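Local coordinates for Glyco_hydro_cc domain-containing protein (Trichoderma gamsii, PDB 6UBD) that binds oligosaccharides, probably of the beta-1,3-glucan type, as a member of glycoside hydrolase family GH128, at residues Pro30-Asp40 / Asp48-Trp56. Numbering follows the deposited sequence.
Sequences PNGRKAGSAGD and DHLSWWHDW
Trp-52 lays its indole between Pro-30 and Gly-36: CG of the proline ring sits over one face, and CA of Gly-36 packs on the opposite face, 3.7 Å from the centroid of the five-membered ring of Trp-52. Glycine suits this place because a CB would run into the indole. CG of Trp-52 stands between its backbone N and carbonyl carbon (chi1 70°), which turns the indole over Gly-36, and NE1 of Trp-52 gives a nearly straight bond (162°) to O of Lys-34, 3.1 Å away and level with the ring. Ser-51, whose short side chain points toward residues 30-33, donates from OG to O of Arg-33 at 2.7 Å. The extended arm of Arg-33 runs back past Ser-51 until NH1 reaches O of Asp-48 at 2.9 Å, and, weakly, O of Leu-50. Replacing Arg-33 by alanine would take this donor from both carbonyls and is likely to leave the loop before strand 52-54 freer to move. Farther along, CA of Ala-38 lies over the His-54 imidazole, whose NE2 hydrogen-bonds to O of Thr-200. Strand 35-38 also pairs with strand 237-243, closing a (beta/alpha)8 barrel; aromatic faces and the indole N-H supplement backbone bonds such as His-54 N to Ser-37 O, while the guanidinium holds the loop.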
loop_
_atom_site.group_PDB
_atom_site.type_symbol
_atom_site.label_atom_id
_atom_site.label_comp_id
_atom_site.label_asym_id
_atom_site.label_seq_id
_atom_site.Cartn_x
_atom_site.Cartn_y
_atom_site.Cartn_z
ATOM N N PRO A 30 4.005 9.009 -8.055
ATOM C CA PRO A 30 5.163 8.515 -8.802
ATOM C C PRO A 30 4.975 8.739 -10.304
ATOM O O PRO A 30 3.975 8.320 -10.926
ATOM C CB PRO A 30 5.223 7.019 -8.466
ATOM C CG PRO A 30 4.520 6.942 -7.138
ATOM C CD PRO A 30 3.383 7.933 -7.284
ATOM N N ASN A 31 6.013 9.311 -10.924
ATOM C CA ASN A 31 6.162 9.500 -12.383
ATOM C C ASN A 31 4.815 9.735 -13.112
ATOM O O ASN A 31 4.511 9.022 -14.097
ATOM C CB ASN A 31 6.868 8.276 -12.970
ATOM C CG ASN A 31 7.305 8.516 -14.396
ATOM O OD1 ASN A 31 7.583 9.662 -14.776
ATOM N ND2 ASN A 31 7.396 7.445 -15.154
ATOM N N GLY A 32 4.021 10.701 -12.666
ATOM C CA GLY A 32 2.833 11.168 -13.397
ATOM C C GLY A 32 1.628 10.243 -13.392
ATOM O O GLY A 32 0.661 10.569 -14.134
ATOM N N ARG A 33 1.606 9.144 -12.635
ATOM C CA ARG A 33 0.418 8.242 -12.635
ATOM C C ARG A 33 0.147 7.797 -11.208
ATOM O O ARG A 33 1.098 7.320 -10.524
ATOM C CB ARG A 33 0.607 6.971 -13.510
ATOM C CG ARG A 33 1.145 7.197 -14.911
ATOM C CD ARG A 33 1.483 5.910 -15.632
ATOM N NE ARG A 33 2.057 6.264 -16.913
ATOM C CZ ARG A 33 2.307 5.369 -17.849
ATOM N NH1 ARG A 33 2.116 4.095 -17.581
ATOM N NH2 ARG A 33 2.693 5.701 -19.077
ATOM N N LYS A 34 -1.103 7.796 -10.779
ATOM C CA LYS A 34 -1.515 7.243 -9.483
ATOM C C LYS A 34 -1.362 5.724 -9.461
ATOM O O LYS A 34 -1.156 5.167 -8.378
ATOM C CB LYS A 34 -2.900 7.717 -9.058
ATOM C CG LYS A 34 -3.118 9.218 -8.933
ATOM C CD LYS A 34 -4.449 9.598 -8.441
ATOM C CE LYS A 34 -4.754 11.069 -8.596
ATOM N NZ LYS A 34 -5.942 11.511 -7.795
ATOM N N ALA A 35 -1.629 5.022 -10.588
ATOM C CA ALA A 35 -1.861 3.556 -10.526
ATOM C C ALA A 35 -0.585 2.742 -10.236
ATOM O O ALA A 35 0.420 2.887 -10.951
ATOM C CB ALA A 35 -2.512 3.072 -11.809
ATOM N N GLY A 36 -0.742 1.791 -9.314
ATOM C CA GLY A 36 0.327 0.843 -8.982
ATOM C C GLY A 36 -0.176 -0.557 -8.652
ATOM O O GLY A 36 -1.395 -0.834 -8.819
ATOM N N SER A 37 0.702 -1.470 -8.254
ATOM C CA SER A 37 0.414 -2.857 -7.861
ATOM C C SER A 37 1.004 -3.117 -6.468
ATOM O O SER A 37 2.142 -2.668 -6.192
ATOM C CB SER A 37 1.022 -3.775 -8.901
ATOM O OG SER A 37 0.753 -5.121 -8.634
ATOM N N ALA A 38 0.281 -3.829 -5.639
ATOM C CA ALA A 38 0.685 -4.408 -4.354
ATOM C C ALA A 38 0.896 -5.889 -4.514
ATOM O O ALA A 38 -0.121 -6.629 -4.647
ATOM C CB ALA A 38 -0.242 -4.079 -3.245
ATOM N N GLY A 39 2.141 -6.345 -4.713
ATOM C CA GLY A 39 2.485 -7.698 -5.201
ATOM C C GLY A 39 2.812 -7.687 -6.713
ATOM O O GLY A 39 2.784 -6.601 -7.325
ATOM N N ASP A 40 3.190 -8.848 -7.237
ATOM C CA ASP A 40 3.703 -8.916 -8.611
ATOM C C ASP A 40 3.030 -10.007 -9.461
ATOM O O ASP A 40 3.465 -10.201 -10.581
ATOM C CB ASP A 40 5.240 -8.975 -8.643
ATOM C CG ASP A 40 5.782 -10.131 -7.802
ATOM O OD1 ASP A 40 5.115 -11.210 -7.771
ATOM O OD2 ASP A 40 6.848 -9.914 -7.124
ATOM N N ASP A 48 2.280 -1.501 -18.427
ATOM C CA ASP A 48 2.303 -0.329 -19.350
ATOM C C ASP A 48 1.343 0.802 -18.894
ATOM O O ASP A 48 1.470 1.926 -19.361
ATOM C CB ASP A 48 2.028 -0.692 -20.782
ATOM C CG ASP A 48 2.248 0.472 -21.720
ATOM O OD1 ASP A 48 3.377 0.916 -21.807
ATOM O OD2 ASP A 48 1.289 0.832 -22.505
ATOM N N HIS A 49 0.481 0.534 -17.920
ATOM C CA HIS A 49 -0.502 1.540 -17.420
ATOM C C HIS A 49 -0.207 1.945 -15.967
ATOM O O HIS A 49 -1.002 2.740 -15.386
ATOM C CB HIS A 49 -1.936 0.973 -17.537
ATOM C CG HIS A 49 -2.269 0.464 -18.890
ATOM N ND1 HIS A 49 -2.327 1.262 -19.982
ATOM C CD2 HIS A 49 -2.571 -0.797 -19.265
ATOM C CE1 HIS A 49 -2.566 0.513 -21.045
ATOM N NE2 HIS A 49 -2.755 -0.759 -20.600
ATOM N N LEU A 50 0.859 1.390 -15.367
ATOM C CA LEU A 50 1.286 1.708 -13.989
ATOM C C LEU A 50 2.414 2.693 -14.010
ATOM O O LEU A 50 3.168 2.801 -15.025
ATOM C CB LEU A 50 1.724 0.427 -13.287
ATOM C CG LEU A 50 0.697 -0.689 -13.154
ATOM C CD1 LEU A 50 1.299 -1.828 -12.376
ATOM C CD2 LEU A 50 -0.617 -0.278 -12.487
ATOM N N SER A 51 2.694 3.298 -12.839
ATOM C CA SER A 51 3.991 4.003 -12.610
ATOM C C SER A 51 4.870 3.280 -11.567
ATOM O O SER A 51 6.102 3.590 -11.512
ATOM C CB SER A 51 3.772 5.454 -12.166
ATOM O OG SER A 51 2.979 5.440 -10.996
ATOM N N TRP A 52 4.291 2.472 -10.683
ATOM C CA TRP A 52 5.007 2.013 -9.473
ATOM C C TRP A 52 4.530 0.688 -8.987
ATOM O O TRP A 52 3.386 0.237 -9.346
ATOM C CB TRP A 52 4.841 3.036 -8.324
ATOM C CG TRP A 52 3.487 3.156 -7.699
ATOM C CD1 TRP A 52 2.406 3.802 -8.227
ATOM C CD2 TRP A 52 3.084 2.609 -6.433
ATOM N NE1 TRP A 52 1.365 3.723 -7.351
ATOM C CE2 TRP A 52 1.735 2.997 -6.221
ATOM C CE3 TRP A 52 3.751 1.881 -5.422
ATOM C CZ2 TRP A 52 1.055 2.685 -5.042
ATOM C CZ3 TRP A 52 3.047 1.577 -4.289
ATOM C CH2 TRP A 52 1.737 1.994 -4.094
ATOM N N TRP A 53 5.254 -0.013 -8.145
ATOM C CA TRP A 53 4.752 -1.202 -7.391
ATOM C C TRP A 53 5.493 -1.345 -6.059
ATOM O O TRP A 53 6.610 -0.790 -5.919
ATOM C CB TRP A 53 4.830 -2.501 -8.201
ATOM C CG TRP A 53 6.056 -3.366 -8.144
ATOM C CD1 TRP A 53 6.150 -4.614 -7.564
ATOM C CD2 TRP A 53 7.353 -3.122 -8.756
ATOM N NE1 TRP A 53 7.384 -5.182 -7.813
ATOM C CE2 TRP A 53 8.143 -4.274 -8.515
ATOM C CE3 TRP A 53 7.919 -2.031 -9.422
ATOM C CZ2 TRP A 53 9.477 -4.372 -8.950
ATOM C CZ3 TRP A 53 9.232 -2.125 -9.853
ATOM C CH2 TRP A 53 9.983 -3.288 -9.626
ATOM N N HIS A 54 4.935 -2.107 -5.163
ATOM C CA HIS A 54 5.621 -2.605 -3.964
ATOM C C HIS A 54 5.381 -4.098 -3.799
ATOM O O HIS A 54 4.452 -4.618 -4.460
ATOM C CB HIS A 54 5.301 -1.782 -2.700
ATOM C CG HIS A 54 4.007 -2.186 -2.049
ATOM N ND1 HIS A 54 3.964 -3.143 -1.082
ATOM C CD2 HIS A 54 2.747 -1.670 -2.161
ATOM C CE1 HIS A 54 2.728 -3.225 -0.615
ATOM N NE2 HIS A 54 1.955 -2.341 -1.264
ATOM N N ASP A 55 6.146 -4.790 -2.967
ATOM C CA ASP A 55 5.944 -6.227 -2.691
ATOM C C ASP A 55 6.195 -6.522 -1.214
ATOM O O ASP A 55 6.522 -7.659 -0.916
ATOM C CB ASP A 55 6.775 -7.091 -3.632
ATOM C CG ASP A 55 8.282 -6.965 -3.386
ATOM O OD1 ASP A 55 8.706 -6.193 -2.504
ATOM O OD2 ASP A 55 9.039 -7.718 -4.078
ATOM N N TRP A 56 5.918 -5.543 -0.354
ATOM C CA TRP A 56 6.104 -5.682 1.115
ATOM C C TRP A 56 7.585 -5.872 1.551
ATOM O O TRP A 56 7.818 -6.054 2.755
ATOM C CB TRP A 56 5.203 -6.780 1.705
ATOM C CG TRP A 56 3.729 -6.508 1.498
ATOM C CD1 TRP A 56 2.884 -5.745 2.263
ATOM C CD2 TRP A 56 2.905 -7.038 0.431
ATOM N NE1 TRP A 56 1.616 -5.734 1.744
ATOM C CE2 TRP A 56 1.623 -6.484 0.618
ATOM C CE3 TRP A 56 3.146 -7.888 -0.676
ATOM C CZ2 TRP A 56 0.574 -6.764 -0.280
ATOM C CZ3 TRP A 56 2.091 -8.138 -1.556
ATOM C CH2 TRP A 56 0.812 -7.606 -1.354
HETATM O O HOH W 1 7.381 4.777 -13.772
HETATM O O HOH W 2 4.070 3.169 -20.101
HETATM O O HOH W 3 8.499 -7.724 -6.814
HETATM O O HOH W 4 7.487 -10.401 -4.628
#